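Local coordinates for protein glycerophosphodiester phosphodiesterase (Thermotoga maritima, PDB 1O1Z) that belongs to the glycerophosphodiester phosphodiesterase family, whose members are built on a TIM-barrel fold, at residues R126-L138 with F143-N156. Residues are numbered along the deposited sequence; the frame is centred on the assembly and turned at random.
With NA (sodium ion), chain B.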
ATOM      1  N   ARG A 126       7.912 -12.460   8.829  1.00 18.44           N
ATOM      2  CA  ARG A 126       7.361 -11.220   9.347  1.00 18.93           C
ATOM      3  C   ARG A 126       5.832 -11.242   9.350  1.00 14.27           C
ATOM      4  O   ARG A 126       5.243 -11.571   8.332  1.00 16.36           O
ATOM      5  CB  ARG A 126       7.862 -10.139   8.396  1.00 20.70           C
ATOM      6  CG  ARG A 126       7.287  -8.826   8.578  1.00 22.96           C
ATOM      7  CD  ARG A 126       7.900  -8.118   9.675  1.00 25.98           C
ATOM      8  NE  ARG A 126       7.329  -6.795   9.785  1.00 20.24           N
ATOM      9  CZ  ARG A 126       7.942  -5.787  10.354  1.00 16.98           C
ATOM     10  NH1 ARG A 126       9.197  -5.930  10.840  1.00 23.72           N
ATOM     11  NH2 ARG A 126       7.300  -4.639  10.439  1.00 19.97           N
ATOM     12  N   LYS A 127       5.193 -10.872  10.462  1.00 12.21           N
ATOM     13  CA  LYS A 127       3.742 -10.717  10.514  1.00  9.03           C
ATOM     14  C   LYS A 127       3.259  -9.274  10.204  1.00  9.96           C
ATOM     15  O   LYS A 127       4.056  -8.363   9.940  1.00 10.04           O
ATOM     16  CB  LYS A 127       3.175 -11.177  11.861  1.00 11.10           C
ATOM     17  CG  LYS A 127       3.483 -10.252  13.024  1.00 10.36           C
ATOM     18  CD  LYS A 127       2.937 -10.681  14.350  1.00 11.36           C
ATOM     19  CE  LYS A 127       3.415  -9.739  15.467  1.00 14.76           C
ATOM     20  NZ  LYS A 127       3.168 -10.234  16.822  1.00 18.91           N
ATOM     21  N   ASN A 128       1.946  -9.109  10.165  1.00  8.47           N
ATOM     22  CA  ASN A 128       1.284  -7.818   9.921  1.00  8.98           C
ATOM     23  C   ASN A 128       1.639  -7.187   8.576  1.00 11.27           C
ATOM     24  O   ASN A 128       1.836  -5.982   8.474  1.00 12.12           O
ATOM     25  CB  ASN A 128       1.495  -6.854  11.094  1.00  9.71           C
ATOM     26  CG  ASN A 128       0.552  -7.152  12.239  1.00 11.89           C
ATOM     27  OD1 ASN A 128      -0.660  -7.370  12.007  1.00 13.80           O
ATOM     28  ND2 ASN A 128       1.055  -7.105  13.451  1.00 13.38           N
ATOM     29  N   LEU A 129       1.627  -8.000   7.537  1.00  8.23           N
ATOM     30  CA  LEU A 129       1.799  -7.551   6.174  1.00  7.49           C
ATOM     31  C   LEU A 129       0.501  -7.677   5.403  1.00 10.12           C
ATOM     32  O   LEU A 129      -0.274  -8.636   5.615  1.00 11.36           O
ATOM     33  CB  LEU A 129       2.855  -8.386   5.468  1.00  8.20           C
ATOM     34  CG  LEU A 129       4.204  -8.365   6.127  1.00  9.86           C
ATOM     35  CD1 LEU A 129       5.154  -9.250   5.370  1.00 12.26           C
ATOM     36  CD2 LEU A 129       4.775  -6.941   6.248  1.00 12.29           C
ATOM     37  N   ILE A 130       0.253  -6.711   4.529  1.00  7.18           N
ATOM     38  CA  ILE A 130      -0.804  -6.776   3.538  1.00  8.43           C
ATOM     39  C   ILE A 130      -0.164  -6.556   2.177  1.00  9.31           C
ATOM     40  O   ILE A 130       0.493  -5.541   1.974  1.00 10.18           O
ATOM     41  CB  ILE A 130      -1.878  -5.691   3.752  1.00  9.99           C
ATOM     42  CG1 ILE A 130      -2.532  -5.802   5.115  1.00  9.89           C
ATOM     43  CG2 ILE A 130      -2.949  -5.802   2.661  1.00 13.13           C
ATOM     44  CD1 ILE A 130      -3.312  -4.521   5.518  1.00 14.80           C
ATOM     45  N   PHE A 131      -0.306  -7.514   1.263  1.00  8.19           N
ATOM     46  CA  PHE A 131       0.217  -7.392  -0.110  1.00  7.92           C
ATOM     47  C   PHE A 131      -0.876  -6.857  -0.990  1.00 11.41           C
ATOM     48  O   PHE A 131      -1.983  -7.388  -0.985  1.00 12.80           O
ATOM     49  CB  PHE A 131       0.685  -8.752  -0.636  1.00  7.55           C
ATOM     50  CG  PHE A 131       1.707  -9.389   0.266  1.00 10.17           C
ATOM     51  CD1 PHE A 131       3.034  -8.936   0.244  1.00 11.20           C
ATOM     52  CD2 PHE A 131       1.347 -10.370   1.178  1.00 13.06           C
ATOM     53  CE1 PHE A 131       3.980  -9.527   1.115  1.00 12.91           C
ATOM     54  CE2 PHE A 131       2.296 -10.920   2.033  1.00 16.89           C
ATOM     55  CZ  PHE A 131       3.621 -10.474   1.975  1.00 14.36           C
ATOM     56  N   SER A 132      -0.593  -5.835  -1.776  1.00  9.19           N
ATOM     57  CA  SER A 132      -1.584  -5.322  -2.678  1.00  8.99           C
ATOM     58  C   SER A 132      -0.974  -5.108  -4.047  1.00  9.00           C
ATOM     59  O   SER A 132       0.253  -5.085  -4.232  1.00 10.57           O
ATOM     60  CB  SER A 132      -2.199  -4.024  -2.159  1.00 11.30           C
ATOM     61  OG  SER A 132      -1.204  -3.029  -1.940  1.00 11.66           O
ATOM     62  N   SER A 133      -1.855  -5.003  -5.030  1.00  8.07           N
ATOM     63  CA  SER A 133      -1.452  -4.799  -6.411  1.00  8.40           C
ATOM     64  C   SER A 133      -2.674  -4.465  -7.238  1.00  8.42           C
ATOM     65  O   SER A 133      -3.799  -4.892  -6.936  1.00  9.11           O
ATOM     66  CB  SER A 133      -0.773  -6.050  -6.982  1.00 10.23           C
ATOM     67  OG  SER A 133      -0.324  -5.836  -8.321  1.00 12.51           O
ATOM     68  N   PHE A 134      -2.463  -3.713  -8.330  1.00  9.02           N
ATOM     69  CA  PHE A 134      -3.499  -3.566  -9.337  1.00  9.51           C
ATOM     70  C   PHE A 134      -3.599  -4.813 -10.259  1.00 10.03           C
ATOM     71  O   PHE A 134      -4.550  -4.959 -11.025  1.00 11.91           O
ATOM     72  CB  PHE A 134      -3.211  -2.306 -10.195  1.00 11.98           C
ATOM     73  CG  PHE A 134      -3.426  -0.996  -9.467  1.00 10.61           C
ATOM     74  CD1 PHE A 134      -4.694  -0.447  -9.381  1.00 10.90           C
ATOM     75  CD2 PHE A 134      -2.381  -0.343  -8.855  1.00 12.48           C
ATOM     76  CE1 PHE A 134      -4.905   0.770  -8.725  1.00 12.35           C
ATOM     77  CE2 PHE A 134      -2.592   0.854  -8.171  1.00 15.62           C
ATOM     78  CZ  PHE A 134      -3.873   1.393  -8.107  1.00 13.10           C
ATOM     79  N   ASP A 135      -2.600  -5.706 -10.145  1.00 10.29           N
ATOM     80  CA  ASP A 135      -2.548  -6.976 -10.882  1.00 10.00           C
ATOM     81  C   ASP A 135      -3.280  -8.045 -10.070  1.00 10.51           C
ATOM     82  O   ASP A 135      -2.702  -8.747  -9.240  1.00 10.51           O
ATOM     83  CB  ASP A 135      -1.084  -7.323 -11.092  1.00 11.25           C
ATOM     84  CG  ASP A 135      -0.842  -8.460 -12.036  1.00 14.17           C
ATOM     85  OD1 ASP A 135      -1.772  -9.269 -12.320  1.00 12.43           O
ATOM     86  OD2 ASP A 135       0.324  -8.612 -12.544  1.00 14.04           O
ATOM     87  N   LEU A 136      -4.588  -8.107 -10.271  1.00 10.86           N
ATOM     88  CA  LEU A 136      -5.422  -8.930  -9.420  1.00  9.44           C
ATOM     89  C   LEU A 136      -5.114 -10.421  -9.635  1.00  8.40           C
ATOM     90  O   LEU A 136      -5.133 -11.201  -8.686  1.00  8.93           O
ATOM     91  CB  LEU A 136      -6.902  -8.623  -9.651  1.00 10.02           C
ATOM     92  CG  LEU A 136      -7.239  -7.131  -9.543  1.00 11.30           C
ATOM     93  CD1 LEU A 136      -8.757  -7.021  -9.623  1.00 15.89           C
ATOM     94  CD2 LEU A 136      -6.706  -6.488  -8.298  1.00 12.47           C
ATOM     95  N   ASP A 137      -4.818 -10.809 -10.870  1.00  8.10           N
ATOM     96  CA  ASP A 137      -4.480 -12.208 -11.153  1.00  8.68           C
ATOM     97  C   ASP A 137      -3.222 -12.617 -10.403  1.00  9.81           C
ATOM     98  O   ASP A 137      -3.118 -13.743  -9.939  1.00  8.74           O
ATOM     99  CB  ASP A 137      -4.264 -12.478 -12.625  1.00  8.99           C
ATOM    100  CG  ASP A 137      -5.503 -12.318 -13.478  1.00 15.44           C
ATOM    101  OD1 ASP A 137      -6.638 -12.138 -12.967  1.00 15.26           O
ATOM    102  OD2 ASP A 137      -5.402 -12.401 -14.731  1.00 14.03           O
ATOM    103  N   LEU A 138      -2.238 -11.738 -10.323  1.00  7.06           N
ATOM    104  CA  LEU A 138      -0.994 -12.045  -9.615  1.00  7.03           C
ATOM    105  C   LEU A 138      -1.291 -12.421  -8.170  1.00  9.14           C
ATOM    106  O   LEU A 138      -0.760 -13.406  -7.646  1.00  9.84           O
ATOM    107  CB  LEU A 138      -0.040 -10.859  -9.672  1.00  8.59           C
ATOM    108  CG  LEU A 138       1.182 -10.941  -8.755  1.00 10.90           C
ATOM    109  CD1 LEU A 138       2.066 -12.090  -9.185  1.00 11.77           C
ATOM    110  CD2 LEU A 138       1.911  -9.609  -8.763  1.00 14.61           C
ATOM    111  N   PHE A 143      -0.422 -15.313  -4.149  1.00  8.89           N
ATOM    112  CA  PHE A 143      -0.501 -14.792  -2.770  1.00  9.72           C
ATOM    113  C   PHE A 143      -1.548 -15.493  -1.912  1.00 10.36           C
ATOM    114  O   PHE A 143      -1.878 -15.028  -0.831  1.00 10.57           O
ATOM    115  CB  PHE A 143      -0.674 -13.274  -2.811  1.00  7.56           C
ATOM    116  CG  PHE A 143       0.584 -12.539  -3.218  1.00  8.24           C
ATOM    117  CD1 PHE A 143       0.972 -12.474  -4.547  1.00 10.77           C
ATOM    118  CD2 PHE A 143       1.405 -11.963  -2.263  1.00 12.03           C
ATOM    119  CE1 PHE A 143       2.143 -11.840  -4.906  1.00 10.33           C
ATOM    120  CE2 PHE A 143       2.590 -11.329  -2.625  1.00 14.46           C
ATOM    121  CZ  PHE A 143       2.947 -11.246  -3.949  1.00 12.15           C
ATOM    122  N   LYS A 144      -2.061 -16.632  -2.368  1.00  9.85           N
ATOM    123  CA  LYS A 144      -2.939 -17.392  -1.503  1.00 11.32           C
ATOM    124  C   LYS A 144      -2.211 -17.756  -0.221  1.00 11.64           C
ATOM    125  O   LYS A 144      -1.021 -18.046  -0.230  1.00 13.99           O
ATOM    126  CB  LYS A 144      -3.480 -18.637  -2.178  1.00 12.59           C
ATOM    127  CG  LYS A 144      -4.404 -18.406  -3.371  1.00 13.77           C
ATOM    128  CD  LYS A 144      -5.573 -17.530  -2.977  1.00 16.97           C
ATOM    129  CE  LYS A 144      -6.694 -17.511  -3.964  1.00 24.32           C
ATOM    130  NZ  LYS A 144      -7.760 -16.667  -3.363  1.00 21.62           N
ATOM    131  N   GLY A 145      -2.952 -17.739   0.877  1.00 12.06           N
ATOM    132  CA  GLY A 145      -2.347 -17.977   2.181  1.00 13.86           C
ATOM    133  C   GLY A 145      -1.625 -16.802   2.818  1.00 13.83           C
ATOM    134  O   GLY A 145      -0.948 -16.948   3.843  1.00 14.92           O
ATOM    135  N   THR A 146      -1.767 -15.624   2.226  1.00 11.15           N
ATOM    136  CA  THR A 146      -1.318 -14.356   2.789  1.00 10.21           C
ATOM    137  C   THR A 146      -2.512 -13.407   2.784  1.00  9.94           C
ATOM    138  O   THR A 146      -3.524 -13.680   2.108  1.00 13.41           O
ATOM    139  CB  THR A 146      -0.192 -13.695   1.963  1.00 10.85           C
ATOM    140  OG1 THR A 146      -0.713 -13.125   0.736  1.00 13.31           O
ATOM    141  CG2 THR A 146       0.914 -14.666   1.574  1.00 16.97           C
ATOM    142  N   LYS A 147      -2.391 -12.293   3.503  1.00  9.33           N
ATOM    143  CA  LYS A 147      -3.371 -11.207   3.435  1.00 10.67           C
ATOM    144  C   LYS A 147      -3.086 -10.371   2.216  1.00 10.54           C
ATOM    145  O   LYS A 147      -2.004  -9.776   2.106  1.00 11.82           O
ATOM    146  CB  LYS A 147      -3.285 -10.279   4.641  1.00 12.60           C
ATOM    147  CG  LYS A 147      -3.538 -10.940   5.929  1.00 13.38           C
ATOM    148  CD  LYS A 147      -4.035  -9.982   7.012  1.00 13.22           C
ATOM    149  CE  LYS A 147      -3.193  -8.815   7.261  1.00 14.41           C
ATOM    150  NZ  LYS A 147      -1.956  -9.109   8.005  1.00 16.55           N
ATOM    151  N   TYR A 148      -4.021 -10.317   1.293  1.00  9.95           N
ATOM    152  CA  TYR A 148      -3.867  -9.454   0.166  1.00 10.89           C
ATOM    153  C   TYR A 148      -5.088  -8.649  -0.087  1.00 10.10           C
ATOM    154  O   TYR A 148      -6.199  -9.003   0.322  1.00  9.65           O
ATOM    155  CB  TYR A 148      -3.423 -10.182  -1.080  1.00 11.81           C
ATOM    156  CG  TYR A 148      -4.345 -11.199  -1.687  1.00 10.03           C
ATOM    157  CD1 TYR A 148      -5.411 -10.819  -2.514  1.00  9.65           C
ATOM    158  CD2 TYR A 148      -4.061 -12.547  -1.579  1.00 12.22           C
ATOM    159  CE1 TYR A 148      -6.205 -11.784  -3.150  1.00  9.86           C
ATOM    160  CE2 TYR A 148      -4.818 -13.507  -2.236  1.00 13.76           C
ATOM    161  CZ  TYR A 148      -5.897 -13.113  -3.027  1.00 11.48           C
ATOM    162  OH  TYR A 148      -6.617 -14.091  -3.668  1.00 12.70           O
ATOM    163  N   GLY A 149      -4.816  -7.530  -0.761  1.00 12.27           N
ATOM    164  CA  GLY A 149      -5.806  -6.561  -1.065  1.00 11.74           C
ATOM    165  C   GLY A 149      -5.751  -6.180  -2.526  1.00 11.03           C
ATOM    166  O   GLY A 149      -4.696  -5.874  -3.096  1.00 10.70           O
ATOM    167  N   TYR A 150      -6.916  -6.182  -3.142  1.00  9.70           N
ATOM    168  CA  TYR A 150      -7.021  -5.737  -4.517  1.00  8.58           C
ATOM    169  C   TYR A 150      -6.985  -4.216  -4.561  1.00  9.53           C
ATOM    170  O   TYR A 150      -7.810  -3.578  -3.925  1.00 10.65           O
ATOM    171  CB  TYR A 150      -8.354  -6.168  -5.096  1.00 10.00           C
ATOM    172  CG  TYR A 150      -8.590  -7.654  -5.289  1.00  8.76           C
ATOM    173  CD1 TYR A 150      -7.547  -8.554  -5.514  1.00  9.42           C
ATOM    174  CD2 TYR A 150      -9.893  -8.134  -5.346  1.00  8.57           C
ATOM    175  CE1 TYR A 150      -7.820  -9.901  -5.801  1.00  8.87           C
ATOM    176  CE2 TYR A 150     -10.157  -9.451  -5.603  1.00 10.84           C
ATOM    177  CZ  TYR A 150      -9.125 -10.327  -5.796  1.00 12.57           C
ATOM    178  OH  TYR A 150      -9.407 -11.668  -6.044  1.00 13.97           O
ATOM    179  N   LEU A 151      -6.098  -3.638  -5.375  1.00  8.23           N
ATOM    180  CA  LEU A 151      -6.147  -2.221  -5.689  1.00  8.01           C
ATOM    181  C   LEU A 151      -7.029  -2.071  -6.890  1.00 10.71           C
ATOM    182  O   LEU A 151      -6.798  -2.726  -7.903  1.00 10.65           O
ATOM    183  CB  LEU A 151      -4.755  -1.668  -5.978  1.00  8.26           C
ATOM    184  CG  LEU A 151      -3.987  -1.329  -4.717  1.00 10.27           C
ATOM    185  CD1 LEU A 151      -2.467  -1.316  -4.942  1.00 12.57           C
ATOM    186  CD2 LEU A 151      -4.461   0.056  -4.252  1.00 11.09           C
ATOM    187  N   ILE A 152      -8.004  -1.185  -6.794  1.00  9.40           N
ATOM    188  CA  ILE A 152      -8.987  -1.011  -7.852  1.00 11.61           C
ATOM    189  C   ILE A 152      -8.747   0.274  -8.626  1.00 13.88           C
ATOM    190  O   ILE A 152      -8.592   1.331  -8.022  1.00 12.85           O
ATOM    191  CB  ILE A 152     -10.391  -1.024  -7.210  1.00 14.41           C
ATOM    192  CG1 ILE A 152     -10.629  -2.303  -6.389  0.65 19.44           C
ATOM    193  CG2 ILE A 152     -11.452  -0.810  -8.269  1.00 23.59           C
ATOM    194  CD1 ILE A 152     -11.886  -2.252  -5.548  0.65 28.68           C
ATOM    195  N   ASP A 153      -8.710   0.169  -9.952  1.00 15.35           N
ATOM    196  CA  ASP A 153      -8.631   1.339 -10.830  1.00 19.96           C
ATOM    197  C   ASP A 153      -9.810   1.289 -11.804  1.00 23.86           C
ATOM    198  O   ASP A 153     -10.713   0.452 -11.647  1.00 23.43           O
ATOM    199  CB  ASP A 153      -7.242   1.452 -11.506  1.00 22.47           C
ATOM    200  CG  ASP A 153      -6.942   0.332 -12.507  1.00 28.58           C
ATOM    201  OD1 ASP A 153      -7.877  -0.281 -13.048  1.00 28.25           O
ATOM    202  OD2 ASP A 153      -5.772   0.014 -12.831  1.00 34.41           O
ATOM    203  N   GLU A 154      -9.820   2.170 -12.801  1.00 22.82           N
ATOM    204  CA  GLU A 154     -11.000   2.317 -13.650  1.00 28.40           C
ATOM    205  C   GLU A 154     -11.273   1.083 -14.514  1.00 28.58           C
ATOM    206  O   GLU A 154     -12.423   0.824 -14.892  1.00 32.58           O
ATOM    207  CB  GLU A 154     -10.880   3.555 -14.549  1.00 30.41           C
ATOM    208  N   GLU A 155     -10.217   0.342 -14.830  1.00 22.47           N
ATOM    209  CA  GLU A 155     -10.288  -0.746 -15.793  1.00 25.47           C
ATOM    210  C   GLU A 155     -10.188  -2.153 -15.197  1.00 24.60           C
ATOM    211  O   GLU A 155     -10.844  -3.072 -15.680  1.00 23.87           O
ATOM    212  CB  GLU A 155      -9.172  -0.565 -16.826  1.00 28.21           C
ATOM    213  CG  GLU A 155      -9.290   0.710 -17.649  1.00 33.19           C
ATOM    214  N   ASN A 156      -9.372  -2.336 -14.161  1.00 17.48           N
ATOM    215  CA  ASN A 156      -8.908  -3.674 -13.830  1.00 17.47           C
ATOM    216  C   ASN A 156      -9.993  -4.618 -13.308  1.00 18.22           C
ATOM    217  O   ASN A 156      -9.884  -5.830 -13.481  1.00 23.66           O
ATOM    218  CB  ASN A 156      -7.658  -3.640 -12.920  1.00 15.53           C
ATOM    219  CG  ASN A 156      -7.936  -3.163 -11.498  1.00 14.66           C
ATOM    220  OD1 ASN A 156      -8.981  -2.565 -11.199  1.00 14.03           O
ATOM    221  ND2 ASN A 156      -6.974  -3.385 -10.635  1.00 10.18           N
TER
HETATM  222 NA    NA B 602       4.789 -13.186   6.880  1.00 15.17          NA
HETATM  223  O   HOH W   1      -1.830  -6.753   9.484  1.00 19.70           O
HETATM  224  O   HOH W   2       0.056 -11.330   4.665  1.00 20.38           O
HETATM  225  O   HOH W   3       4.046 -13.158   4.619  1.00 21.69           O
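Phe-131 N donates to Lys-147 O, and Phe-131 O accepts from Gly-149 N at 2.8 Å, two bonds of the parallel pairing between strands 129-133 and 148-151, neighbours in the TIM barrel joined through helix 136-142 in a beta-alpha-beta crossover. Leu-151 N continues the pairing to Ser-133 O. On the helix side, the rings of Phe-131 and Phe-143 meet obliquely, planes at 50° and CG of Phe-131 3.6 Å from CE2 of Phe-143, while Val-119 and Leu-120 of helix 116-123 pack nearby. Leu-136 sets CD1 over one face of the Tyr-150 ring, whose hydroxyl bonds Asp-140, and brings CD2 within 3.6 Å of Tyr-150 CD1. Near the N-terminal ends of the strands, Lys-147, its chain bent at chi3 and chi4, brings NZ to Leu-129 O, donating a hydrogen bond from above the carbonyl plane; a water links the same NZ to Asn-128 OD1, and Asn-128 ND2 is hydrogen-bonded to Asp-102 O. Arg-126 O, in the loop leading into the strand, binds the sodium ion together with Ser-123 O and a water. At the C-terminal ends of the strands, Leu-151 CB sits 3.5 Å from the centroid of the Phe-134 ring, only 8° off its normal, a CH-pi contact. Asn-156 can be followed outward: CB lies 3.9 Å from Phe-134 O; CG, held between backbone N and carbonyl carbon (chi1 70°), turns the amide back to the strand ends; OD1 accepts from Asp-153 N. At the tip ND2 spends both hydrogens in its own amide plane, one on Leu-151 O at 2.8 Å, the other on a lone pair of Phe-134 O at 2.9 Å.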